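Local coordinates for putative succinylglutamate desuccinylase / aspartoacylase (Shewanella amazonensis, PDB 3FMC), which probably acts as a zinc-dependent hydrolase of the succinylglutamate desuccinylase / aspartoacylase family, although its substrate is not established, at residues L105-N110 with T157-A162. Numbering follows the deposited sequence.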
ATOM      1  N   LEU C 105      11.032  -4.114  24.223  1.00 14.58           N
ATOM      2  CA  LEU C 105      10.689  -3.665  25.552  1.00 14.81           C
ATOM      3  C   LEU C 105      11.876  -3.109  26.304  1.00 18.21           C
ATOM      4  O   LEU C 105      12.873  -3.811  26.452  1.00 17.31           O
ATOM      5  CB  LEU C 105      10.147  -4.870  26.326  1.00 18.79           C
ATOM      6  CG  LEU C 105       9.714  -4.658  27.787  1.00 17.38           C
ATOM      7  CD1 LEU C 105       8.766  -3.464  27.931  1.00 16.40           C
ATOM      8  CD2 LEU C 105       9.132  -5.970  28.360  1.00 19.01           C
ATOM      9  N   ASP C 106      11.789  -1.835  26.694  1.00 18.85           N
ATOM     10  CA  ASP C 106      12.795  -1.159  27.534  1.00 21.14           C
ATOM     11  C   ASP C 106      12.356  -1.466  28.934  1.00 21.76           C
ATOM     12  O   ASP C 106      11.257  -1.081  29.349  1.00 24.43           O
ATOM     13  CB  ASP C 106      12.743   0.339  27.319  1.00 21.19           C
ATOM     14  CG  ASP C 106      13.949   1.118  27.925  1.00 26.22           C
ATOM     15  OD1 ASP C 106      14.962   0.540  28.348  1.00 22.70           O
ATOM     16  OD2 ASP C 106      13.880   2.367  27.919  1.00 26.96           O
ATOM     17  N   HIS C 107      13.192  -2.175  29.675  1.00 22.22           N
ATOM     18  CA  HIS C 107      12.842  -2.487  31.045  1.00 25.78           C
ATOM     19  C   HIS C 107      12.891  -1.217  31.897  1.00 27.28           C
ATOM     20  O   HIS C 107      13.897  -0.543  31.998  1.00 32.43           O
ATOM     21  CB  HIS C 107      13.689  -3.622  31.585  1.00 25.00           C
ATOM     22  CG  HIS C 107      13.480  -4.909  30.837  1.00 22.61           C
ATOM     23  ND1 HIS C 107      12.344  -5.684  30.980  1.00 21.80           N
ATOM     24  CD2 HIS C 107      14.277  -5.571  29.965  1.00 20.34           C
ATOM     25  CE1 HIS C 107      12.457  -6.766  30.225  1.00 25.53           C
ATOM     26  NE2 HIS C 107      13.620  -6.717  29.596  1.00 20.09           N
ATOM     27  N   GLY C 108      11.762  -0.886  32.481  1.00 33.53           N
ATOM     28  CA  GLY C 108      11.665   0.314  33.288  1.00 34.68           C
ATOM     29  C   GLY C 108      12.114   0.219  34.738  1.00 34.03           C
ATOM     30  O   GLY C 108      12.338   1.251  35.365  1.00 38.83           O
ATOM     31  N   PHE C 109      12.252  -0.984  35.287  1.00 29.33           N
ATOM     32  CA  PHE C 109      12.624  -1.105  36.693  1.00 28.48           C
ATOM     33  C   PHE C 109      13.968  -0.421  37.050  1.00 29.31           C
ATOM     34  O   PHE C 109      14.886  -0.249  36.213  1.00 26.08           O
ATOM     35  CB  PHE C 109      12.535  -2.554  37.169  1.00 27.97           C
ATOM     36  CG  PHE C 109      13.578  -3.454  36.610  1.00 25.92           C
ATOM     37  CD1 PHE C 109      13.401  -4.094  35.382  1.00 25.92           C
ATOM     38  CD2 PHE C 109      14.734  -3.706  37.325  1.00 25.16           C
ATOM     39  CE1 PHE C 109      14.379  -4.932  34.903  1.00 24.50           C
ATOM     40  CE2 PHE C 109      15.697  -4.537  36.845  1.00 25.10           C
ATOM     41  CZ  PHE C 109      15.540  -5.146  35.650  1.00 23.43           C
ATOM     42  N   ASN C 110      14.064   0.019  38.296  1.00 28.97           N
ATOM     43  CA  ASN C 110      15.245   0.775  38.732  1.00 26.70           C
ATOM     44  C   ASN C 110      16.371  -0.210  39.002  1.00 22.11           C
ATOM     45  O   ASN C 110      16.275  -1.035  39.915  1.00 23.31           O
ATOM     46  CB  ASN C 110      14.905   1.655  39.944  1.00 26.49           C
ATOM     47  CG  ASN C 110      16.089   2.488  40.413  1.00 34.96           C
ATOM     48  OD1 ASN C 110      17.207   2.008  40.489  1.00 34.55           O
ATOM     49  ND2 ASN C 110      15.835   3.745  40.741  1.00 40.93           N
ATOM     50  N   THR C 157       8.063 -11.470  22.457  1.00 13.53           N
ATOM     51  CA  THR C 157       8.223 -12.939  22.375  1.00 13.93           C
ATOM     52  C   THR C 157       9.659 -13.286  21.938  1.00 16.64           C
ATOM     53  O   THR C 157      10.323 -14.151  22.557  1.00 15.71           O
ATOM     54  CB  THR C 157       7.156 -13.586  21.455  1.00 13.49           C
ATOM     55  OG1 THR C 157       5.846 -13.233  21.959  1.00 13.72           O
ATOM     56  CG2 THR C 157       7.342 -15.098  21.323  1.00 16.50           C
ATOM     57  N   LEU C 158      10.158 -12.588  20.905  1.00 13.92           N
ATOM     58  CA  LEU C 158      11.559 -12.757  20.468  1.00 13.02           C
ATOM     59  C   LEU C 158      12.533 -12.393  21.570  1.00 13.21           C
ATOM     60  O   LEU C 158      13.493 -13.118  21.826  1.00 15.36           O
ATOM     61  CB  LEU C 158      11.835 -11.864  19.250  1.00 13.45           C
ATOM     62  CG  LEU C 158      11.052 -12.225  17.969  1.00 12.45           C
ATOM     63  CD1 LEU C 158      11.210 -11.178  16.870  1.00 11.93           C
ATOM     64  CD2 LEU C 158      11.471 -13.574  17.476  1.00 12.80           C
ATOM     65  N   GLN C 159      12.237 -11.292  22.251  1.00 13.95           N
ATOM     66  CA  GLN C 159      13.081 -10.734  23.298  1.00 14.00           C
ATOM     67  C   GLN C 159      13.245 -11.670  24.457  1.00 16.01           C
ATOM     68  O   GLN C 159      14.336 -11.815  24.999  1.00 17.29           O
ATOM     69  CB  GLN C 159      12.537  -9.386  23.735  1.00 13.07           C
ATOM     70  CG  GLN C 159      13.487  -8.590  24.666  1.00 13.47           C
ATOM     71  CD  GLN C 159      12.996  -7.217  24.940  1.00 13.02           C
ATOM     72  OE1 GLN C 159      12.294  -6.616  24.107  1.00 15.47           O
ATOM     73  NE2 GLN C 159      13.393  -6.652  26.095  1.00 14.10           N
ATOM     74  N   SER C 160      12.148 -12.287  24.879  1.00 16.59           N
ATOM     75  CA  SER C 160      12.197 -13.215  25.998  1.00 17.45           C
ATOM     76  C   SER C 160      13.134 -14.374  25.662  1.00 17.78           C
ATOM     77  O   SER C 160      13.882 -14.838  26.542  1.00 18.78           O
ATOM     78  CB  SER C 160      10.804 -13.729  26.348  1.00 18.84           C
ATOM     79  OG  SER C 160      10.921 -14.738  27.330  1.00 24.68           O
HETATM   80  N   MSE C 161      13.110 -14.846  24.412  1.00 15.88           N
HETATM   81  CA  MSE C 161      14.050 -15.899  23.987  1.00 16.79           C
HETATM   82  C   MSE C 161      15.496 -15.377  23.995  1.00 18.33           C
HETATM   83  O   MSE C 161      16.410 -16.060  24.499  1.00 16.58           O
HETATM   84  CB  MSE C 161      13.703 -16.457  22.613  1.00 16.01           C
HETATM   85  CG  MSE C 161      12.393 -17.316  22.608  1.00 21.11           C
HETATM   86 SE   MSE C 161      12.215 -18.226  20.955  0.75 13.38          SE
HETATM   87  CE  MSE C 161      11.749 -16.606  19.789  1.00 12.34           C
ATOM     88  N   ALA C 162      15.682 -14.165  23.475  1.00 16.86           N
ATOM     89  CA  ALA C 162      17.008 -13.538  23.365  1.00 14.83           C
ATOM     90  C   ALA C 162      17.644 -13.346  24.752  1.00 14.48           C
ATOM     91  O   ALA C 162      18.820 -13.552  24.925  1.00 17.61           O
ATOM     92  CB  ALA C 162      16.890 -12.183  22.674  1.00 12.68           C
TER
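A side-chain amide that reads the backbone of a loop pins the segment 105-110, on its way to helix 111-118, against helix 150-163 in the catalytic domain. The amide belongs to Gln159, and both of its polar atoms bond to the backbone of one residue, Leu105. Leu105 N donates to Gln159 OE1 at 2.8 Å, nearly straight at 172° and directed at a lone pair in the carbonyl plane. In return, Gln159 NE2 donates a hydrogen bond to Leu105 O at 2.9 Å, again onto a lone pair, with the acceptor only 9° out of the plane of the Gln159 amide. Two bonds to one residue fix the rotation of the amide and satisfy both backbone polar atoms of Leu105, which is buried. The reach comes from an extended chain: CG of Gln159 stands anti to the backbone N (chi1 -170°), and the chain stays stretched beyond it, carrying the amide off the helix to the loop. Leu105 CB packs beside the same group, 3.5 Å from Gln159 OE1.

His107 comes at the amide from the opposite direction, its ring plane turned 80° from that of the amide. The two side chains share a partner one turn further along helix 150-163: NE2 of His163 is hydrogen-bonded to His107 NE2 and is also the second partner of Gln159 NE2. Leu105 O sits above one face of the His107 ring, offset toward its rim. Gln159 also touches Tyr104 and Ala213 of helix 210-227, while Leu105 touches Arg141 and His107 touches Glu137, both on helix 123-142. The result is a bidentate side-chain-to-backbone hydrogen-bond pair, in which one amide pairs with the N-H and C=O of one residue much as a neighbouring antiparallel beta-strand would, here tying an irregular loop to a helix.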